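Side-chain contact in putative sugar binding protein (Bacteroides vulgatus ATCC 8482, PDB 3KEZ), which probably binds sugars at the outer membrane as a calcium-containing member of the SusD family of nutrient-binding proteins: residues E168-I173 and S203-Y208. Numbering follows the deposited sequence.
Sequences ECYTEI and SRVYLY
Two consecutive helices of the SusD helical scaffold, 166-183 and 195-209, pack antiparallel here, with Tyr170 and Ile173 of the first meeting Val205 and Tyr208 of the second. The segment axes approach to 11.1 Å at 157°, a wide spacing bridged by the long side chain of Tyr170. Its ring reaches across the gap, and the Tyr170 and Val205 side chains run alongside each other pointing opposite ways, with Tyr170 CE2 3.7 Å from Val205 CG1. The same CE2 edge lies 3.7 Å from Val205 O, with the carbonyl oxygen in the plane of the ring. At the far end, Tyr170 OH abuts the base of Tyr208, 3.1 Å from its CB, a close polar-to-methylene contact made near the plane of the Tyr170 ring. The two tyrosine side chains cross at about a right angle; the Tyr208 ring extends beyond the contact, and its hydroxyl is hydrogen-bonded to Arg132 of helix 109-134. Phe128 of the same helix meets the Tyr208 ring edge-to-face and touches Tyr170 as well, tying both tyrosines to that third helix. One turn along from Tyr170, Ile173 adds a second apolar contact to Val205: its CG2 branch stands 3.8 Å from Val205 CG1 and 3.9 Å from Val205 CG2. Val205 CG1 is anti to its own backbone N (chi1 174°), which sets this methyl against both Tyr170 and Ile173. Val205 also packs on Ile174 and Leu177 further along helix 166-183. All four touching residues are buried, and the contact lies away from the calcium site. Successive helices running antiparallel, their spacing bridged here by a tyrosine, are consistent with the TPR-like helical framework of SusD-family proteins.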
loop_
_atom_site.group_PDB
_atom_site.type_symbol
_atom_site.label_atom_id
_atom_site.label_comp_id
_atom_site.label_asym_id
_atom_site.label_seq_id
_atom_site.Cartn_x
_atom_site.Cartn_y
_atom_site.Cartn_z
ATOM N N GLU A 168 -15.372 -13.487 2.469
ATOM C CA GLU A 168 -14.639 -14.713 2.150
ATOM C C GLU A 168 -13.208 -14.393 1.788
ATOM O O GLU A 168 -12.274 -15.106 2.192
ATOM C CB GLU A 168 -15.303 -15.502 0.998
ATOM C CG GLU A 168 -16.620 -16.037 1.424
ATOM C CD GLU A 168 -17.450 -16.590 0.293
ATOM O OE1 GLU A 168 -17.389 -16.123 -0.862
ATOM O OE2 GLU A 168 -18.193 -17.496 0.610
ATOM N N CYS A 169 -13.032 -13.302 1.048
ATOM C CA CYS A 169 -11.694 -12.858 0.681
ATOM C C CYS A 169 -10.843 -12.512 1.900
ATOM O O CYS A 169 -9.663 -12.883 1.950
ATOM C CB CYS A 169 -11.731 -11.683 -0.301
ATOM S SG CYS A 169 -12.342 -12.122 -1.941
ATOM N N TYR A 170 -11.425 -11.794 2.861
ATOM C CA TYR A 170 -10.707 -11.426 4.089
ATOM C C TYR A 170 -10.296 -12.666 4.872
ATOM O O TYR A 170 -9.202 -12.698 5.478
ATOM C CB TYR A 170 -11.547 -10.471 4.971
ATOM C CG TYR A 170 -11.306 -8.997 4.682
ATOM C CD1 TYR A 170 -11.854 -8.366 3.558
ATOM C CD2 TYR A 170 -10.497 -8.236 5.537
ATOM C CE1 TYR A 170 -11.615 -6.989 3.295
ATOM C CE2 TYR A 170 -10.234 -6.876 5.278
ATOM C CZ TYR A 170 -10.798 -6.258 4.164
ATOM O OH TYR A 170 -10.502 -4.933 3.968
ATOM N N THR A 171 -11.174 -13.677 4.894
ATOM C CA THR A 171 -10.823 -14.935 5.553
ATOM C C THR A 171 -9.507 -15.482 4.990
ATOM O O THR A 171 -8.630 -15.870 5.749
ATOM C CB THR A 171 -11.963 -15.949 5.443
ATOM O OG1 THR A 171 -13.116 -15.403 6.104
ATOM C CG2 THR A 171 -11.593 -17.260 6.060
ATOM N N GLU A 172 -9.384 -15.462 3.660
ATOM C CA GLU A 172 -8.195 -15.977 2.946
ATOM C C GLU A 172 -6.984 -15.085 3.158
ATOM O O GLU A 172 -5.865 -15.594 3.383
ATOM C CB GLU A 172 -8.475 -16.135 1.446
ATOM C CG GLU A 172 -9.461 -17.200 1.060
ATOM C CD GLU A 172 -9.252 -18.535 1.791
ATOM O OE1 GLU A 172 -8.113 -19.042 1.851
ATOM O OE2 GLU A 172 -10.235 -19.054 2.342
ATOM N N ILE A 173 -7.204 -13.767 3.098
ATOM C CA ILE A 173 -6.160 -12.763 3.281
ATOM C C ILE A 173 -5.545 -12.949 4.659
ATOM O O ILE A 173 -4.330 -13.091 4.788
ATOM C CB ILE A 173 -6.663 -11.316 3.125
ATOM C CG1 ILE A 173 -7.107 -11.071 1.668
ATOM C CG2 ILE A 173 -5.540 -10.311 3.551
ATOM C CD1 ILE A 173 -8.146 -9.908 1.430
ATOM N N SER A 203 -1.803 -6.202 10.395
ATOM C CA SER A 203 -2.425 -5.209 11.267
ATOM C C SER A 203 -3.319 -4.242 10.520
ATOM O O SER A 203 -4.383 -3.889 10.990
ATOM C CB SER A 203 -1.383 -4.450 12.155
ATOM O OG SER A 203 -0.701 -3.411 11.457
ATOM N N ARG A 204 -2.888 -3.823 9.341
ATOM C CA ARG A 204 -3.727 -2.985 8.489
ATOM C C ARG A 204 -4.987 -3.731 8.092
ATOM O O ARG A 204 -6.108 -3.179 8.150
ATOM C CB ARG A 204 -2.932 -2.532 7.229
ATOM C CG ARG A 204 -3.699 -1.469 6.410
ATOM C CD ARG A 204 -3.203 -1.394 4.997
ATOM N NE ARG A 204 -1.784 -1.144 4.911
ATOM C CZ ARG A 204 -1.076 -1.290 3.795
ATOM N NH1 ARG A 204 -1.645 -1.708 2.687
ATOM N NH2 ARG A 204 0.211 -1.043 3.778
ATOM N N VAL A 205 -4.826 -4.985 7.677
ATOM C CA VAL A 205 -5.962 -5.759 7.203
ATOM C C VAL A 205 -6.978 -5.912 8.353
ATOM O O VAL A 205 -8.154 -5.680 8.147
ATOM C CB VAL A 205 -5.560 -7.118 6.648
ATOM C CG1 VAL A 205 -6.832 -7.958 6.302
ATOM C CG2 VAL A 205 -4.662 -6.970 5.400
ATOM N N TYR A 206 -6.508 -6.191 9.563
ATOM C CA TYR A 206 -7.404 -6.222 10.721
ATOM C C TYR A 206 -8.135 -4.903 10.972
ATOM O O TYR A 206 -9.306 -4.910 11.405
ATOM C CB TYR A 206 -6.648 -6.678 11.970
ATOM C CG TYR A 206 -6.305 -8.184 12.051
ATOM C CD1 TYR A 206 -7.289 -9.158 11.882
ATOM C CD2 TYR A 206 -5.049 -8.607 12.475
ATOM C CE1 TYR A 206 -7.015 -10.491 12.026
ATOM C CE2 TYR A 206 -4.761 -9.984 12.655
ATOM C CZ TYR A 206 -5.758 -10.894 12.432
ATOM O OH TYR A 206 -5.532 -12.201 12.592
ATOM N N LEU A 207 -7.468 -3.764 10.769
ATOM C CA LEU A 207 -8.157 -2.453 10.959
ATOM C C LEU A 207 -9.284 -2.334 9.977
ATOM O O LEU A 207 -10.411 -1.937 10.333
ATOM C CB LEU A 207 -7.188 -1.267 10.771
ATOM C CG LEU A 207 -6.089 -1.077 11.796
ATOM C CD1 LEU A 207 -5.102 0.008 11.394
ATOM C CD2 LEU A 207 -6.762 -0.785 13.124
ATOM N N TYR A 208 -9.014 -2.664 8.724
ATOM C CA TYR A 208 -10.083 -2.577 7.668
ATOM C C TYR A 208 -11.288 -3.433 7.974
ATOM O O TYR A 208 -12.406 -3.086 7.612
ATOM C CB TYR A 208 -9.578 -3.037 6.290
ATOM C CG TYR A 208 -8.781 -2.050 5.477
ATOM C CD1 TYR A 208 -7.686 -1.408 6.002
ATOM C CD2 TYR A 208 -9.116 -1.777 4.166
ATOM C CE1 TYR A 208 -6.948 -0.541 5.256
ATOM C CE2 TYR A 208 -8.364 -0.887 3.401
ATOM C CZ TYR A 208 -7.273 -0.292 3.944
ATOM O OH TYR A 208 -6.484 0.565 3.197
#